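PDB 5JGF: vacuolar aminopeptidase 1 from Saccharomyces cerevisiae, which releases N-terminal amino acids, preferably neutral or hydrophobic ones, from peptides as a zinc-dependent vacuolar aminopeptidase of the M18 family, and travels as cargo of the cytoplasm-to-vacuole targeting pathway. Local coordinates for residues M271-C276 with L451-F456; I339-D344 with N457-H462; T370-L373 with H378-T381; G412-P417 with T427-I432. One frame throughout, in Å; residues are numbered along the deposited sequence.

Interaction 1: M271-C276 with L451-F456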
loop_
_atom_site.group_PDB
_atom_site.type_symbol
_atom_site.label_atom_id
_atom_site.label_comp_id
_atom_site.label_asym_id
_atom_site.label_seq_id
_atom_site.Cartn_x
_atom_site.Cartn_y
_atom_site.Cartn_z
ATOM N N MET D 271 46.546 -3.775 -29.865
ATOM C CA MET D 271 47.099 -3.431 -31.174
ATOM C C MET D 271 48.543 -2.948 -31.076
ATOM O O MET D 271 49.385 -3.313 -31.902
ATOM C CB MET D 271 46.256 -2.354 -31.864
ATOM C CG MET D 271 44.957 -2.858 -32.475
ATOM S SD MET D 271 45.172 -4.218 -33.668
ATOM C CE MET D 271 46.442 -3.620 -34.661
ATOM N N ILE D 272 48.835 -2.125 -30.075
ATOM C CA ILE D 272 50.192 -1.627 -29.900
ATOM C C ILE D 272 51.106 -2.808 -29.599
ATOM O O ILE D 272 52.227 -2.885 -30.102
ATOM C CB ILE D 272 50.271 -0.593 -28.753
ATOM C CG1 ILE D 272 49.490 0.667 -29.138
ATOM C CG2 ILE D 272 51.722 -0.241 -28.452
ATOM C CD1 ILE D 272 49.999 1.358 -30.390
ATOM N N ALA D 273 50.622 -3.740 -28.786
ATOM C CA ALA D 273 51.412 -4.916 -28.451
ATOM C C ALA D 273 51.703 -5.717 -29.718
ATOM O O ALA D 273 52.825 -6.186 -29.922
ATOM C CB ALA D 273 50.669 -5.781 -27.445
ATOM N N LEU D 274 50.691 -5.871 -30.569
ATOM C CA LEU D 274 50.856 -6.617 -31.814
ATOM C C LEU D 274 51.910 -5.960 -32.706
ATOM O O LEU D 274 52.758 -6.640 -33.284
ATOM C CB LEU D 274 49.529 -6.693 -32.578
ATOM C CG LEU D 274 49.619 -7.428 -33.922
ATOM C CD1 LEU D 274 49.841 -8.909 -33.663
ATOM C CD2 LEU D 274 48.352 -7.216 -34.736
ATOM N N ILE D 275 51.845 -4.636 -32.819
ATOM C CA ILE D 275 52.788 -3.886 -33.640
ATOM C C ILE D 275 54.209 -3.988 -33.092
ATOM O O ILE D 275 55.155 -4.203 -33.853
ATOM C CB ILE D 275 52.355 -2.396 -33.760
ATOM C CG1 ILE D 275 51.558 -2.193 -35.052
ATOM C CG2 ILE D 275 53.571 -1.477 -33.763
ATOM C CD1 ILE D 275 50.374 -3.108 -35.200
ATOM N N CYS D 276 54.360 -3.837 -31.780
ATOM C CA CYS D 276 55.674 -3.937 -31.152
ATOM C C CYS D 276 56.236 -5.330 -31.381
ATOM O O CYS D 276 57.425 -5.499 -31.650
ATOM C CB CYS D 276 55.578 -3.678 -29.647
ATOM S SG CYS D 276 55.223 -1.969 -29.206
ATOM N N LEU D 451 51.105 -1.326 -18.778
ATOM C CA LEU D 451 51.140 -2.670 -18.216
ATOM C C LEU D 451 50.345 -3.620 -19.113
ATOM O O LEU D 451 50.681 -4.801 -19.236
ATOM C CB LEU D 451 50.572 -2.664 -16.792
ATOM C CG LEU D 451 51.432 -1.918 -15.760
ATOM C CD1 LEU D 451 50.666 -1.776 -14.454
ATOM C CD2 LEU D 451 52.740 -2.667 -15.532
ATOM N N GLY D 452 49.295 -3.096 -19.741
ATOM C CA GLY D 452 48.483 -3.904 -20.634
ATOM C C GLY D 452 49.282 -4.287 -21.868
ATOM O O GLY D 452 49.330 -5.458 -22.256
ATOM N N VAL D 453 49.912 -3.294 -22.488
ATOM C CA VAL D 453 50.731 -3.537 -23.671
ATOM C C VAL D 453 51.804 -4.573 -23.343
ATOM O O VAL D 453 52.042 -5.507 -24.111
ATOM C CB VAL D 453 51.432 -2.244 -24.146
ATOM C CG1 VAL D 453 52.428 -2.567 -25.263
ATOM C CG2 VAL D 453 50.397 -1.242 -24.642
ATOM N N LYS D 454 52.446 -4.401 -22.194
ATOM C CA LYS D 454 53.502 -5.309 -21.768
ATOM C C LYS D 454 52.988 -6.739 -21.663
ATOM O O LYS D 454 53.630 -7.676 -22.138
ATOM C CB LYS D 454 54.075 -4.850 -20.422
ATOM C CG LYS D 454 55.246 -5.685 -19.922
ATOM C CD LYS D 454 55.895 -5.033 -18.704
ATOM C CE LYS D 454 55.894 -5.955 -17.494
ATOM N NZ LYS D 454 56.649 -7.218 -17.730
ATOM N N PHE D 455 51.821 -6.913 -21.056
ATOM C CA PHE D 455 51.264 -8.248 -20.921
ATOM C C PHE D 455 50.923 -8.873 -22.273
ATOM O O PHE D 455 51.286 -10.017 -22.540
ATOM C CB PHE D 455 50.006 -8.228 -20.055
ATOM C CG PHE D 455 49.318 -9.552 -19.990
ATOM C CD1 PHE D 455 49.846 -10.585 -19.224
ATOM C CD2 PHE D 455 48.176 -9.790 -20.743
ATOM C CE1 PHE D 455 49.247 -11.838 -19.214
ATOM C CE2 PHE D 455 47.570 -11.040 -20.741
ATOM C CZ PHE D 455 48.107 -12.067 -19.976
ATOM N N PHE D 456 50.219 -8.126 -23.120
ATOM C CA PHE D 456 49.821 -8.628 -24.434
ATOM C C PHE D 456 51.024 -8.931 -25.320
ATOM O O PHE D 456 50.985 -9.854 -26.137
ATOM C CB PHE D 456 48.907 -7.615 -25.130
ATOM C CG PHE D 456 47.556 -7.468 -24.480
ATOM C CD1 PHE D 456 46.956 -6.218 -24.370
ATOM C CD2 PHE D 456 46.882 -8.581 -23.987
ATOM C CE1 PHE D 456 45.704 -6.076 -23.773
ATOM C CE2 PHE D 456 45.627 -8.451 -23.388
ATOM C CZ PHE D 456 45.040 -7.197 -23.281
#

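Interaction 2: I339-D344 with N457-H462. With ZN (zinc ion), chain K.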
loop_
_atom_site.group_PDB
_atom_site.type_symbol
_atom_site.label_atom_id
_atom_site.label_comp_id
_atom_site.label_asym_id
_atom_site.label_seq_id
_atom_site.Cartn_x
_atom_site.Cartn_y
_atom_site.Cartn_z
ATOM N N ILE D 339 44.667 -20.385 -28.641
ATOM C CA ILE D 339 44.359 -19.700 -27.390
ATOM C C ILE D 339 43.808 -18.331 -27.761
ATOM O O ILE D 339 44.452 -17.564 -28.478
ATOM C CB ILE D 339 45.609 -19.502 -26.491
ATOM C CG1 ILE D 339 46.022 -20.832 -25.849
ATOM C CG2 ILE D 339 45.306 -18.467 -25.401
ATOM C CD1 ILE D 339 44.981 -21.429 -24.909
ATOM N N ILE D 340 42.603 -18.033 -27.290
ATOM C CA ILE D 340 41.994 -16.747 -27.573
ATOM C C ILE D 340 41.911 -15.939 -26.288
ATOM O O ILE D 340 41.412 -16.425 -25.275
ATOM C CB ILE D 340 40.552 -16.894 -28.123
ATOM C CG1 ILE D 340 40.558 -17.680 -29.438
ATOM C CG2 ILE D 340 39.938 -15.512 -28.340
ATOM C CD1 ILE D 340 39.160 -17.918 -30.019
ATOM N N LEU D 341 42.432 -14.719 -26.320
ATOM C CA LEU D 341 42.327 -13.854 -25.159
ATOM C C LEU D 341 41.205 -12.895 -25.513
ATOM O O LEU D 341 41.330 -12.110 -26.451
ATOM C CB LEU D 341 43.610 -13.048 -24.906
ATOM C CG LEU D 341 44.914 -13.760 -24.531
ATOM C CD1 LEU D 341 45.928 -12.725 -24.048
ATOM C CD2 LEU D 341 44.659 -14.790 -23.437
ATOM N N SER D 342 40.092 -12.995 -24.796
ATOM C CA SER D 342 38.972 -12.092 -25.013
ATOM C C SER D 342 39.299 -10.928 -24.086
ATOM O O SER D 342 39.092 -11.016 -22.877
ATOM C CB SER D 342 37.660 -12.753 -24.586
ATOM O OG SER D 342 36.594 -11.824 -24.638
ATOM N N ALA D 343 39.834 -9.851 -24.654
ATOM C CA ALA D 343 40.241 -8.697 -23.865
ATOM C C ALA D 343 39.189 -7.604 -23.805
ATOM O O ALA D 343 38.988 -6.866 -24.768
ATOM C CB ALA D 343 41.554 -8.132 -24.414
ATOM N N ASP D 344 38.519 -7.513 -22.661
ATOM C CA ASP D 344 37.495 -6.502 -22.445
ATOM C C ASP D 344 37.712 -5.975 -21.031
ATOM O O ASP D 344 37.962 -6.742 -20.102
ATOM C CB ASP D 344 36.094 -7.111 -22.576
ATOM C CG ASP D 344 35.017 -6.059 -22.787
ATOM O OD1 ASP D 344 35.336 -4.859 -22.689
ATOM O OD2 ASP D 344 33.854 -6.434 -23.052
ATOM N N ASN D 457 52.086 -8.149 -25.160
ATOM C CA ASN D 457 53.305 -8.353 -25.937
ATOM C C ASN D 457 53.880 -9.696 -25.498
ATOM O O ASN D 457 54.285 -10.517 -26.327
ATOM C CB ASN D 457 54.311 -7.233 -25.658
ATOM C CG ASN D 457 55.531 -7.297 -26.568
ATOM O OD1 ASN D 457 56.642 -6.985 -26.152
ATOM N ND2 ASN D 457 55.321 -7.689 -27.818
ATOM N N GLY D 458 53.893 -9.915 -24.185
ATOM C CA GLY D 458 54.397 -11.164 -23.641
ATOM C C GLY D 458 53.576 -12.348 -24.118
ATOM O O GLY D 458 54.102 -13.450 -24.305
ATOM N N PHE D 459 52.278 -12.128 -24.312
ATOM C CA PHE D 459 51.392 -13.185 -24.788
ATOM C C PHE D 459 51.797 -13.649 -26.186
ATOM O O PHE D 459 51.956 -14.846 -26.429
ATOM C CB PHE D 459 49.940 -12.695 -24.831
ATOM C CG PHE D 459 49.018 -13.607 -25.598
ATOM C CD1 PHE D 459 48.624 -14.831 -25.066
ATOM C CD2 PHE D 459 48.562 -13.250 -26.864
ATOM C CE1 PHE D 459 47.784 -15.686 -25.785
ATOM C CE2 PHE D 459 47.725 -14.097 -27.592
ATOM C CZ PHE D 459 47.334 -15.316 -27.051
ATOM N N PHE D 460 51.955 -12.707 -27.111
ATOM C CA PHE D 460 52.328 -13.072 -28.474
ATOM C C PHE D 460 53.692 -13.753 -28.528
ATOM O O PHE D 460 53.897 -14.698 -29.291
ATOM C CB PHE D 460 52.314 -11.842 -29.385
ATOM C CG PHE D 460 50.930 -11.369 -29.735
ATOM C CD1 PHE D 460 50.009 -12.242 -30.305
ATOM C CD2 PHE D 460 50.549 -10.049 -29.509
ATOM C CE1 PHE D 460 48.731 -11.813 -30.648
ATOM C CE2 PHE D 460 49.271 -9.608 -29.850
ATOM C CZ PHE D 460 48.362 -10.493 -30.420
ATOM N N LYS D 461 54.618 -13.286 -27.703
ATOM C CA LYS D 461 55.953 -13.865 -27.679
ATOM C C LYS D 461 56.022 -15.268 -27.089
ATOM O O LYS D 461 56.687 -16.145 -27.644
ATOM C CB LYS D 461 56.905 -12.978 -26.876
ATOM C CG LYS D 461 57.311 -11.681 -27.534
ATOM C CD LYS D 461 58.204 -10.889 -26.587
ATOM C CE LYS D 461 58.735 -9.625 -27.232
ATOM N NZ LYS D 461 59.516 -8.804 -26.260
ATOM N N HIS D 462 55.316 -15.494 -25.984
ATOM C CA HIS D 462 55.410 -16.776 -25.295
ATOM C C HIS D 462 54.203 -17.704 -25.138
ATOM O O HIS D 462 54.348 -18.776 -24.556
ATOM C CB HIS D 462 55.996 -16.523 -23.902
ATOM C CG HIS D 462 57.184 -15.610 -23.904
ATOM N ND1 HIS D 462 57.209 -14.422 -23.205
ATOM C CD2 HIS D 462 58.384 -15.709 -24.522
ATOM C CE1 HIS D 462 58.375 -13.829 -23.390
ATOM N NE2 HIS D 462 59.107 -14.589 -24.186
HETATM ZN ZN ZN K . 33.444 -3.912 -23.020
HETATM O O HOH W 1 33.517 -4.239 -20.626
HETATM O O HOH W 2 31.401 -3.972 -22.939
#

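Interaction 3: T370-L373 with H378-T381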
loop_
_atom_site.group_PDB
_atom_site.type_symbol
_atom_site.label_atom_id
_atom_site.label_comp_id
_atom_site.label_asym_id
_atom_site.label_seq_id
_atom_site.Cartn_x
_atom_site.Cartn_y
_atom_site.Cartn_z
ATOM N N THR D 370 43.828 -8.004 -15.527
ATOM C CA THR D 370 42.872 -8.623 -14.623
ATOM C C THR D 370 42.129 -9.758 -15.308
ATOM O O THR D 370 41.548 -9.584 -16.374
ATOM C CB THR D 370 41.845 -7.593 -14.100
ATOM O OG1 THR D 370 42.532 -6.594 -13.340
ATOM C CG2 THR D 370 40.803 -8.275 -13.203
ATOM N N LEU D 371 42.172 -10.928 -14.685
ATOM C CA LEU D 371 41.504 -12.100 -15.213
ATOM C C LEU D 371 40.031 -12.011 -14.809
ATOM O O LEU D 371 39.719 -11.721 -13.650
ATOM C CB LEU D 371 42.154 -13.349 -14.614
ATOM C CG LEU D 371 42.307 -14.614 -15.457
ATOM C CD1 LEU D 371 42.853 -14.287 -16.843
ATOM C CD2 LEU D 371 43.247 -15.556 -14.718
ATOM N N SER D 372 39.133 -12.230 -15.766
ATOM C CA SER D 372 37.695 -12.179 -15.499
ATOM C C SER D 372 37.200 -13.603 -15.312
ATOM O O SER D 372 37.274 -14.428 -16.230
ATOM C CB SER D 372 36.950 -11.513 -16.657
ATOM O OG SER D 372 37.333 -10.155 -16.799
ATOM N N LEU D 373 36.692 -13.887 -14.118
ATOM C CA LEU D 373 36.224 -15.221 -13.786
ATOM C C LEU D 373 34.748 -15.246 -13.430
ATOM O O LEU D 373 34.257 -14.366 -12.724
ATOM C CB LEU D 373 37.037 -15.759 -12.607
ATOM C CG LEU D 373 38.554 -15.788 -12.790
ATOM C CD1 LEU D 373 39.233 -15.202 -11.562
ATOM C CD2 LEU D 373 39.010 -17.218 -13.040
ATOM N N HIS D 378 29.200 -16.289 -17.882
ATOM C CA HIS D 378 29.353 -14.912 -18.347
ATOM C C HIS D 378 30.737 -14.690 -18.951
ATOM O O HIS D 378 30.920 -13.811 -19.794
ATOM C CB HIS D 378 29.118 -13.919 -17.207
ATOM C CG HIS D 378 27.734 -13.975 -16.645
ATOM N ND1 HIS D 378 27.368 -14.865 -15.657
ATOM C CD2 HIS D 378 26.609 -13.293 -16.971
ATOM C CE1 HIS D 378 26.080 -14.729 -15.400
ATOM N NE2 HIS D 378 25.596 -13.783 -16.183
ATOM N N MET D 379 31.704 -15.486 -18.501
ATOM C CA MET D 379 33.081 -15.416 -18.997
ATOM C C MET D 379 33.451 -16.825 -19.463
ATOM O O MET D 379 32.934 -17.803 -18.934
ATOM C CB MET D 379 34.036 -14.983 -17.883
ATOM C CG MET D 379 33.729 -13.619 -17.267
ATOM S SD MET D 379 33.881 -12.266 -18.450
ATOM C CE MET D 379 32.614 -11.144 -17.849
ATOM N N ALA D 380 34.342 -16.928 -20.444
ATOM C CA ALA D 380 34.754 -18.233 -20.972
ATOM C C ALA D 380 35.962 -18.814 -20.234
ATOM O O ALA D 380 36.331 -19.974 -20.444
ATOM C CB ALA D 380 35.068 -18.109 -22.457
ATOM N N THR D 381 36.566 -18.002 -19.372
ATOM C CA THR D 381 37.741 -18.396 -18.595
ATOM C C THR D 381 37.557 -19.733 -17.871
ATOM O O THR D 381 36.545 -19.951 -17.197
ATOM C CB THR D 381 38.082 -17.308 -17.552
ATOM O OG1 THR D 381 38.237 -16.047 -18.216
ATOM C CG2 THR D 381 39.375 -17.647 -16.816
#

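Interaction 4: G412-P417 with T427-I432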
loop_
_atom_site.group_PDB
_atom_site.type_symbol
_atom_site.label_atom_id
_atom_site.label_comp_id
_atom_site.label_asym_id
_atom_site.label_seq_id
_atom_site.Cartn_x
_atom_site.Cartn_y
_atom_site.Cartn_z
ATOM N N GLY D 412 28.223 -8.568 -15.959
ATOM C CA GLY D 412 28.083 -8.085 -17.317
ATOM C C GLY D 412 28.543 -9.222 -18.214
ATOM O O GLY D 412 28.806 -10.326 -17.727
ATOM N N GLY D 413 28.642 -8.972 -19.514
ATOM C CA GLY D 413 29.072 -10.018 -20.428
ATOM C C GLY D 413 30.151 -9.543 -21.379
ATOM O O GLY D 413 30.503 -8.362 -21.387
ATOM N N THR D 414 30.685 -10.464 -22.176
ATOM C CA THR D 414 31.729 -10.137 -23.143
ATOM C C THR D 414 31.535 -11.021 -24.372
ATOM O O THR D 414 30.614 -11.833 -24.421
ATOM C CB THR D 414 33.139 -10.430 -22.596
ATOM O OG1 THR D 414 33.325 -11.847 -22.522
ATOM C CG2 THR D 414 33.326 -9.825 -21.209
ATOM N N ILE D 415 32.415 -10.863 -25.355
ATOM C CA ILE D 415 32.348 -11.661 -26.573
ATOM C C ILE D 415 33.042 -13.005 -26.349
ATOM O O ILE D 415 33.035 -13.866 -27.228
ATOM C CB ILE D 415 33.063 -10.953 -27.747
ATOM C CG1 ILE D 415 34.544 -10.761 -27.410
ATOM C CG2 ILE D 415 32.406 -9.606 -28.032
ATOM C CD1 ILE D 415 35.354 -10.093 -28.515
ATOM N N GLY D 416 33.641 -13.169 -25.172
ATOM C CA GLY D 416 34.369 -14.390 -24.856
ATOM C C GLY D 416 33.652 -15.694 -25.149
ATOM O O GLY D 416 34.149 -16.522 -25.921
ATOM N N PRO D 417 32.491 -15.926 -24.520
ATOM C CA PRO D 417 31.729 -17.156 -24.743
ATOM C C PRO D 417 31.394 -17.380 -26.220
ATOM O O PRO D 417 31.413 -18.515 -26.699
ATOM C CB PRO D 417 30.491 -16.947 -23.878
ATOM C CG PRO D 417 31.051 -16.191 -22.707
ATOM C CD PRO D 417 31.950 -15.168 -23.374
ATOM N N THR D 427 39.284 -20.180 -24.571
ATOM C CA THR D 427 39.237 -18.726 -24.544
ATOM C C THR D 427 39.336 -18.208 -23.116
ATOM O O THR D 427 38.724 -18.760 -22.202
ATOM C CB THR D 427 37.920 -18.244 -25.183
ATOM O OG1 THR D 427 37.863 -18.705 -26.541
ATOM C CG2 THR D 427 37.810 -16.724 -25.146
ATOM N N ILE D 428 40.113 -17.146 -22.936
ATOM C CA ILE D 428 40.320 -16.555 -21.623
ATOM C C ILE D 428 39.850 -15.108 -21.599
ATOM O O ILE D 428 40.342 -14.274 -22.362
ATOM C CB ILE D 428 41.817 -16.598 -21.251
ATOM C CG1 ILE D 428 42.328 -18.035 -21.393
ATOM C CG2 ILE D 428 42.029 -16.086 -19.827
ATOM C CD1 ILE D 428 43.797 -18.136 -21.719
ATOM N N ASP D 429 38.886 -14.813 -20.732
ATOM C CA ASP D 429 38.386 -13.452 -20.608
ATOM C C ASP D 429 39.224 -12.715 -19.575
ATOM O O ASP D 429 39.391 -13.178 -18.448
ATOM C CB ASP D 429 36.911 -13.455 -20.188
ATOM C CG ASP D 429 35.966 -13.538 -21.376
ATOM O OD1 ASP D 429 35.827 -12.528 -22.101
ATOM O OD2 ASP D 429 35.370 -14.611 -21.586
ATOM N N LEU D 430 39.767 -11.573 -19.979
ATOM C CA LEU D 430 40.589 -10.754 -19.101
ATOM C C LEU D 430 40.612 -9.351 -19.679
ATOM O O LEU D 430 40.019 -9.094 -20.722
ATOM C CB LEU D 430 42.014 -11.318 -19.021
ATOM C CG LEU D 430 42.728 -11.700 -20.327
ATOM C CD1 LEU D 430 42.982 -10.473 -21.184
ATOM C CD2 LEU D 430 44.055 -12.391 -19.984
ATOM N N GLY D 431 41.296 -8.439 -19.006
ATOM C CA GLY D 431 41.352 -7.090 -19.520
ATOM C C GLY D 431 41.962 -6.130 -18.535
ATOM O O GLY D 431 42.369 -6.520 -17.442
ATOM N N ILE D 432 42.047 -4.871 -18.942
ATOM C CA ILE D 432 42.586 -3.825 -18.095
ATOM C C ILE D 432 41.377 -3.308 -17.326
ATOM O O ILE D 432 40.366 -2.947 -17.928
ATOM C CB ILE D 432 43.198 -2.693 -18.950
ATOM C CG1 ILE D 432 44.337 -3.261 -19.809
ATOM C CG2 ILE D 432 43.706 -1.569 -18.049
ATOM C CD1 ILE D 432 44.913 -2.276 -20.821
#

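Interaction 1: M271-C276 with L451-F456
Val453 and Ile272 meet branch to branch, their side chains slanting across each other where two helices pass. The nearest of these methyl contacts is Ile272 CG2 to Val453 CG1, 4.0 Å; Val453 CG2 lies only slightly farther from the same methyl, so the fork of the valine receives the CG2 branch of the isoleucine. The CG1 arm of Ile272 leads away, and its side chain reaches Leu35 of helix 25-38.

A second group of contacts gathers on Ala273, whose CB points toward the other helix. Ala273 CB sits 3.4 Å from Phe456 CB. The distance from Ala273 CB to the carbonyl oxygen Val453 O is 3.6 Å, so the methyl touches backbone as much as side chain. The small residue lets the axes come within 8.2 Å, with a crossing angle of -50°. Helices 261-278 and 448-468 are neighbours in the layered alpha/beta architecture of the M18 peptidase fold: Met271 and Leu274 rest on strand 289-295 of the central mixed sheet, while the ring of Phe456 packs on Ala343 of strand 339-347.

Phe456 thus contributes to the helix pair mainly through CB. With CG beside the backbone N (chi1 -68°), its ring swings away from Ala273; the Phe456 side chain also touches Ala269 and Ala270. No hydrogen bond joins the two segments; pointing away from the contact, Lys454 NZ forms a salt bridge with Asp398.

Interaction 2: I339-D344 with N457-H462
The ring of Phe459 has Leu341 over one face and Ile339 at its edge. Leu341 CD1 stands 3.6 Å from the ring centroid, 16° off the normal, a CH-pi contact displaced somewhat toward the rim on the CG side. From near the ring plane, Ile339 CG2 approaches Phe459 CE1 at 3.7 Å. The same ring stacks with that of Trp463 in the next turn of the helix, and its CD2 in turn lies 3.9 Å above the ring plane of Phe460, which meets Tyr277 of helix 261-278.

This is helix-on-sheet packing in the alpha/beta core of the peptidase: helix 448-468 covers strand 339-347, an inner strand of the mixed sheet. Residues 339 and 341 both face the helix, which is why two successive inward side chains of the strand can share one aromatic ring. Phe459 carries CG anti to its own backbone N (chi1 167°), which aims the ring at the strand, and Leu341 comes to it from the opposite direction. Leu341 CG also lies 3.7 Å from Phe459 CE1, so the isobutyl group spreads across the ring instead of touching it at a single methyl.

Farther along, where a bulge or short loop interrupts strand 339-347, the chain reaches the active site. There Asp344 OD1 binds a zinc ion at 2.1 Å, with OD2 as a longer second ligand, and the site is completed by His91, Asp262 and two waters.

Interaction 3: T370-L373 with H378-T381
Thr381 OG1 donates a hydrogen bond of 2.7 Å to the carbonyl oxygen Ser372 O, arriving close to head-on with a C=O...O angle of 163°. Beside it, Thr381 CG2 lies 3.8 Å from Leu373 CD2, so the threonine uses both branches: the hydroxyl on the backbone, the methyl on a neighbouring side chain. Met379, two residues earlier in the same loop, adds an apolar contact: its SD rests 3.6 Å from Ser372 CB, and its CB lies 3.7 Å from Ser372 O.

In the next shell, Asp429 N of strand 426-434 hydrogen-bonds to Thr381 OG1. Ser372 and Asp429 are paired in antiparallel fashion through a backbone hydrogen bond from Ser372 N to Asp429 O. On the other side of the pair the threonine hydroxyl is inserted between Ser372 O and Asp429 N, bridging, through one oxygen, a carbonyl and an amide that are too far apart to bond directly. Ser372 OG is engaged elsewhere, with Asn346 ND2, and Leu373 packs on Pro101 of a neighbouring subunit.

The bend is the turn between strand 369-372 and helix 383-396, which opens a beta-alpha-beta crossover to the parallel strand 400-403.

Interaction 4: G412-P417 with T427-I432
A buried polar contact, Thr414 to Asp429, joins the start of helix 416-423 to strand 426-434 in the central sheet, beside the zinc site: the side chain of Thr414 also touches that of the metal ligand Asp344. Thr414 OG1 donates to Asp429 OD1 at 2.6 Å, approaching from above the carboxylate, 45° out of its plane. Thr414 OG1 also accepts a capping bond from Gly416 N, 3.0 Å away, at an N-H...O angle of 149°. With chi1 at 71°, OG1 sits between the backbone N and the carbonyl carbon of its own residue, where it can serve the helix start and the strand together.

Gly416, lacking a side chain, lets the carboxylate settle against its backbone, and Gly416 CA is 3.4 Å from Asp429 OD2. Pro417 CD lies near the same oxygen, while Pro417 also packs on Leu303 of a neighbouring subunit. Two residues earlier on the strand, the methyl Thr427 CG2 rests 3.7 Å from Gly416 O.

Other parts of the fold complete the hold on Asp429: Ser342 OG hydrogen-bonds to OD1, and Ala380 N to OD2. Two hydroxyls and an amide thus converge on a buried carboxylate beside the first turn of a helix, surroundings that would be expected to favour its ionised form and to fix the rotation of the group.

From the N terminus, helix 261-278 supplies the first segment of interaction 1 and strand 339-347 that of interaction 2. Neither loop closes until helix 448-468, where 451-456 and then 457-462 return, so these two long loops cross. Between their ends come two short closures in series: interaction 3, across the turn after strand 369-372, and interaction 4, across helix 416-423; both fall within each of the long loops. Strand 426-434 connects them, joined to its two neighbours by backbone bonds such as Ser342 N to Ile428 O and Thr370 N to Gly431 O, while Leu430 packs on Phe455 and Phe456 of interaction 1. Helix layer, sheet and zinc-side loops are thereby tied together.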